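Long-range contact in dimethyl-sulfide monooxygenase (PDB 6AK1), which oxidises dimethyl sulfide to methanethiol and formaldehyde, using FMN, NADH and molecular oxygen, in the first step of dimethyl sulfide degradation: residues Gln18-Ala30 and Phe394-Thr406. Numbering follows the deposited sequence.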
loop_
_atom_site.group_PDB
_atom_site.type_symbol
_atom_site.label_atom_id
_atom_site.label_comp_id
_atom_site.label_asym_id
_atom_site.label_seq_id
_atom_site.Cartn_x
_atom_site.Cartn_y
_atom_site.Cartn_z
ATOM N N GLN A 18 11.024 -4.593 5.876
ATOM C CA GLN A 18 11.413 -5.621 4.922
ATOM C C GLN A 18 12.832 -6.141 5.146
ATOM O O GLN A 18 13.236 -7.090 4.462
ATOM C CB GLN A 18 11.276 -5.090 3.490
ATOM C CG GLN A 18 9.869 -4.637 3.120
ATOM C CD GLN A 18 8.858 -5.794 3.057
ATOM O OE1 GLN A 18 7.847 -5.793 3.763
ATOM N NE2 GLN A 18 9.125 -6.768 2.201
ATOM N N SER A 19 13.590 -5.572 6.094
ATOM C CA SER A 19 14.976 -5.958 6.348
ATOM C C SER A 19 15.199 -6.178 7.838
ATOM O O SER A 19 14.639 -5.461 8.672
ATOM C CB SER A 19 15.959 -4.892 5.852
ATOM O OG SER A 19 15.973 -4.829 4.433
ATOM N N ALA A 20 16.053 -7.149 8.170
ATOM C CA ALA A 20 16.304 -7.538 9.554
ATOM C C ALA A 20 17.694 -7.088 9.985
ATOM O O ALA A 20 18.656 -7.260 9.237
ATOM C CB ALA A 20 16.163 -9.053 9.724
ATOM N N GLY A 21 17.799 -6.516 11.188
ATOM C CA GLY A 21 19.075 -6.104 11.741
ATOM C C GLY A 21 19.674 -4.815 11.197
ATOM O O GLY A 21 20.483 -4.185 11.897
ATOM N N THR A 22 19.303 -4.382 9.985
ATOM C CA THR A 22 19.906 -3.186 9.394
ATOM C C THR A 22 19.520 -1.882 10.096
ATOM O O THR A 22 20.121 -0.841 9.797
ATOM C CB THR A 22 19.549 -3.087 7.913
ATOM O OG1 THR A 22 18.132 -3.110 7.765
ATOM C CG2 THR A 22 20.165 -4.248 7.113
ATOM N N TRP A 23 18.550 -1.902 11.018
ATOM C CA TRP A 23 18.302 -0.732 11.852
ATOM C C TRP A 23 19.481 -0.419 12.755
ATOM O O TRP A 23 19.578 0.695 13.280
ATOM C CB TRP A 23 17.059 -0.938 12.708
ATOM C CG TRP A 23 17.195 -2.046 13.701
ATOM C CD1 TRP A 23 16.911 -3.381 13.505
ATOM C CD2 TRP A 23 17.646 -1.928 15.056
ATOM N NE1 TRP A 23 17.145 -4.086 14.665
ATOM C CE2 TRP A 23 17.610 -3.224 15.625
ATOM C CE3 TRP A 23 18.081 -0.857 15.845
ATOM C CZ2 TRP A 23 17.982 -3.468 16.949
ATOM C CZ3 TRP A 23 18.454 -1.104 17.162
ATOM C CH2 TRP A 23 18.402 -2.402 17.698
ATOM N N ARG A 24 20.361 -1.389 12.963
ATOM C CA ARG A 24 21.549 -1.186 13.770
ATOM C C ARG A 24 22.595 -0.344 13.062
ATOM O O ARG A 24 23.499 0.169 13.727
ATOM C CB ARG A 24 22.150 -2.544 14.147
ATOM C CG ARG A 24 21.186 -3.446 14.880
ATOM C CD ARG A 24 21.723 -4.852 14.916
ATOM N NE ARG A 24 22.928 -4.920 15.731
ATOM C CZ ARG A 24 23.943 -5.734 15.487
ATOM N NH1 ARG A 24 23.902 -6.538 14.435
ATOM N NH2 ARG A 24 24.995 -5.740 16.297
ATOM N N HIS A 25 22.515 -0.213 11.741
ATOM C CA HIS A 25 23.531 0.541 11.022
ATOM C C HIS A 25 23.575 1.979 11.541
ATOM O O HIS A 25 22.531 2.551 11.882
ATOM C CB HIS A 25 23.251 0.535 9.521
ATOM C CG HIS A 25 24.390 1.050 8.697
ATOM N ND1 HIS A 25 24.555 2.387 8.411
ATOM C CD2 HIS A 25 25.438 0.411 8.124
ATOM C CE1 HIS A 25 25.640 2.549 7.674
ATOM N NE2 HIS A 25 26.196 1.365 7.491
ATOM N N PRO A 26 24.762 2.584 11.641
ATOM C CA PRO A 26 24.838 3.971 12.141
ATOM C C PRO A 26 24.005 4.973 11.351
ATOM O O PRO A 26 23.537 5.961 11.936
ATOM C CB PRO A 26 26.339 4.288 12.045
ATOM C CG PRO A 26 27.028 2.907 12.164
ATOM C CD PRO A 26 26.099 1.984 11.419
ATOM N N SER A 27 23.807 4.760 10.044
ATOM C CA SER A 27 23.020 5.669 9.220
ATOM C C SER A 27 21.514 5.506 9.382
ATOM O O SER A 27 20.770 6.393 8.949
ATOM C CB SER A 27 23.355 5.482 7.744
ATOM O OG SER A 27 24.733 5.695 7.542
ATOM N N SER A 28 21.034 4.407 9.955
ATOM C CA SER A 28 19.597 4.166 9.947
ATOM C C SER A 28 18.900 4.966 11.036
ATOM O O SER A 28 19.308 4.946 12.203
ATOM C CB SER A 28 19.278 2.684 10.121
ATOM O OG SER A 28 17.900 2.443 9.868
ATOM N N GLN A 29 17.828 5.647 10.644
ATOM C CA GLN A 29 16.882 6.243 11.578
ATOM C C GLN A 29 15.578 5.446 11.662
ATOM O O GLN A 29 14.541 5.995 12.064
ATOM C CB GLN A 29 16.617 7.700 11.185
ATOM C CG GLN A 29 17.890 8.537 11.126
ATOM C CD GLN A 29 17.622 9.970 10.747
ATOM O OE1 GLN A 29 16.626 10.545 11.159
ATOM N NE2 GLN A 29 18.499 10.546 9.943
ATOM N N ALA A 30 15.619 4.156 11.316
ATOM C CA ALA A 30 14.429 3.312 11.432
ATOM C C ALA A 30 13.860 3.345 12.841
ATOM O O ALA A 30 12.638 3.329 13.023
ATOM C CB ALA A 30 14.753 1.869 11.044
ATOM N N PHE A 394 7.497 1.268 -8.941
ATOM C CA PHE A 394 8.134 0.550 -7.854
ATOM C C PHE A 394 7.673 1.053 -6.496
ATOM O O PHE A 394 7.472 2.256 -6.295
ATOM C CB PHE A 394 9.665 0.657 -7.971
ATOM C CG PHE A 394 10.186 0.237 -9.319
ATOM C CD1 PHE A 394 10.447 -1.099 -9.587
ATOM C CD2 PHE A 394 10.366 1.171 -10.330
ATOM C CE1 PHE A 394 10.912 -1.495 -10.837
ATOM C CE2 PHE A 394 10.819 0.783 -11.573
ATOM C CZ PHE A 394 11.094 -0.551 -11.827
ATOM N N ASN A 395 7.504 0.099 -5.575
ATOM C CA ASN A 395 7.430 0.358 -4.141
ATOM C C ASN A 395 8.811 0.050 -3.590
ATOM O O ASN A 395 9.149 -1.114 -3.342
ATOM C CB ASN A 395 6.357 -0.492 -3.466
ATOM C CG ASN A 395 5.011 0.201 -3.426
ATOM O OD1 ASN A 395 4.813 1.228 -4.083
ATOM N ND2 ASN A 395 4.069 -0.368 -2.678
ATOM N N LEU A 396 9.605 1.103 -3.419
ATOM C CA LEU A 396 11.008 1.017 -3.028
ATOM C C LEU A 396 11.115 0.812 -1.521
ATOM O O LEU A 396 10.874 1.739 -0.738
ATOM C CB LEU A 396 11.729 2.285 -3.475
ATOM C CG LEU A 396 11.633 2.446 -4.997
ATOM C CD1 LEU A 396 12.036 3.809 -5.464
ATOM C CD2 LEU A 396 12.489 1.381 -5.675
ATOM N N ALA A 397 11.457 -0.404 -1.117
ATOM C CA ALA A 397 11.671 -0.724 0.283
ATOM C C ALA A 397 13.069 -0.295 0.713
ATOM O O ALA A 397 13.968 -0.092 -0.109
ATOM C CB ALA A 397 11.491 -2.225 0.523
ATOM N N TYR A 398 13.261 -0.168 2.021
ATOM C CA TYR A 398 14.539 0.299 2.523
ATOM C C TYR A 398 15.307 -0.820 3.219
ATOM O O TYR A 398 14.721 -1.736 3.808
ATOM C CB TYR A 398 14.355 1.504 3.466
ATOM C CG TYR A 398 13.584 1.281 4.761
ATOM C CD1 TYR A 398 14.214 0.758 5.879
ATOM C CD2 TYR A 398 12.252 1.669 4.885
ATOM C CE1 TYR A 398 13.536 0.568 7.069
ATOM C CE2 TYR A 398 11.552 1.495 6.087
ATOM C CZ TYR A 398 12.199 0.951 7.168
ATOM O OH TYR A 398 11.522 0.766 8.356
ATOM N N ALA A 399 16.634 -0.745 3.113
ATOM C CA ALA A 399 17.507 -1.462 4.033
ATOM C C ALA A 399 17.887 -0.564 5.199
ATOM O O ALA A 399 17.811 -0.973 6.363
ATOM C CB ALA A 399 18.767 -1.949 3.314
ATOM N N VAL A 400 18.294 0.664 4.891
ATOM C CA VAL A 400 18.464 1.716 5.884
ATOM C C VAL A 400 17.625 2.902 5.438
ATOM O O VAL A 400 17.437 3.140 4.242
ATOM C CB VAL A 400 19.942 2.131 6.080
ATOM C CG1 VAL A 400 20.785 0.933 6.483
ATOM C CG2 VAL A 400 20.489 2.773 4.829
ATOM N N THR A 401 17.100 3.633 6.406
ATOM C CA THR A 401 16.245 4.769 6.115
ATOM C C THR A 401 16.770 5.934 6.939
ATOM O O THR A 401 17.178 5.733 8.081
ATOM C CB THR A 401 14.751 4.442 6.432
ATOM O OG1 THR A 401 13.930 5.591 6.179
ATOM C CG2 THR A 401 14.590 4.006 7.862
ATOM N N PRO A 402 16.782 7.153 6.365
ATOM C CA PRO A 402 16.242 7.519 5.051
ATOM C C PRO A 402 17.200 7.351 3.897
ATOM O O PRO A 402 16.830 7.781 2.795
ATOM C CB PRO A 402 15.952 9.004 5.211
ATOM C CG PRO A 402 17.142 9.459 6.017
ATOM C CD PRO A 402 17.274 8.353 7.075
ATOM N N GLY A 403 18.395 6.792 4.138
ATOM C CA GLY A 403 19.418 6.766 3.100
ATOM C C GLY A 403 18.974 6.060 1.831
ATOM O O GLY A 403 19.401 6.425 0.729
ATOM N N SER A 404 18.100 5.053 1.964
ATOM C CA SER A 404 17.645 4.313 0.792
ATOM C C SER A 404 16.936 5.228 -0.198
ATOM O O SER A 404 17.177 5.147 -1.405
ATOM C CB SER A 404 16.732 3.169 1.223
ATOM O OG SER A 404 15.767 2.899 0.220
ATOM N N VAL A 405 16.077 6.120 0.303
ATOM C CA VAL A 405 15.385 7.093 -0.542
ATOM C C VAL A 405 16.338 8.186 -1.016
ATOM O O VAL A 405 16.332 8.570 -2.196
ATOM C CB VAL A 405 14.199 7.696 0.227
ATOM C CG1 VAL A 405 13.781 9.009 -0.403
ATOM C CG2 VAL A 405 13.038 6.724 0.291
ATOM N N THR A 406 17.160 8.707 -0.102
ATOM C CA THR A 406 18.138 9.733 -0.453
ATOM C C THR A 406 19.115 9.247 -1.519
ATOM O O THR A 406 19.415 9.981 -2.470
ATOM C CB THR A 406 18.887 10.179 0.802
ATOM O OG1 THR A 406 17.950 10.745 1.727
ATOM C CG2 THR A 406 19.943 11.238 0.455
HETATM O O HOH W 1 12.198 -2.070 4.924
HETATM O O HOH W 2 14.245 -4.230 2.333
HETATM O O HOH W 3 19.964 6.237 6.270
HETATM O O HOH W 4 17.034 0.323 8.691
#
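Gln29 and Thr22 grip the chain after strand 393-397 at two backbone carbonyls, a worked example of loops closing the C-terminal end of a TIM barrel. Gln29 N gives Thr401 O a nearly straight bond of 2.6 Å (170° at the hydrogen). Thr22 OG1 donates to Ala399 O at 2.6 Å, from 21° outside the carbonyl plane; its chi1 of 56° sets the hydroxyl between backbone N and carbonyl carbon, facing that oxygen.

Waters extend the seam. Tyr398 O receives two, one bound to Gln18 N and the other to Ser19 OG, while a third joins Ser28 OG to Ala399 O. That hydroxyl also accepts from Ala30 N, forming an ST turn, and a fourth water links Ser27 O to Gly403 N at the start of helix 403-418.

Van der Waals contacts complete the interface. Val400 CG1 reaches His25 CB at 3.9 Å, Thr401 CG2 meets Ala30 CB at 3.8 Å, and Pro402, after a cis peptide, sets CD against the amide end of Gln29, whose OE1 bonds Arg32.

Glu298 holds His25 NE2, Val15 O takes the Tyr398 hydroxyl, and helix 36-48 flanks Thr401 and Pro402. The loop between strand 6-12 and helix 36-48 lies on the connection from strand 393-397 to helix 403-418.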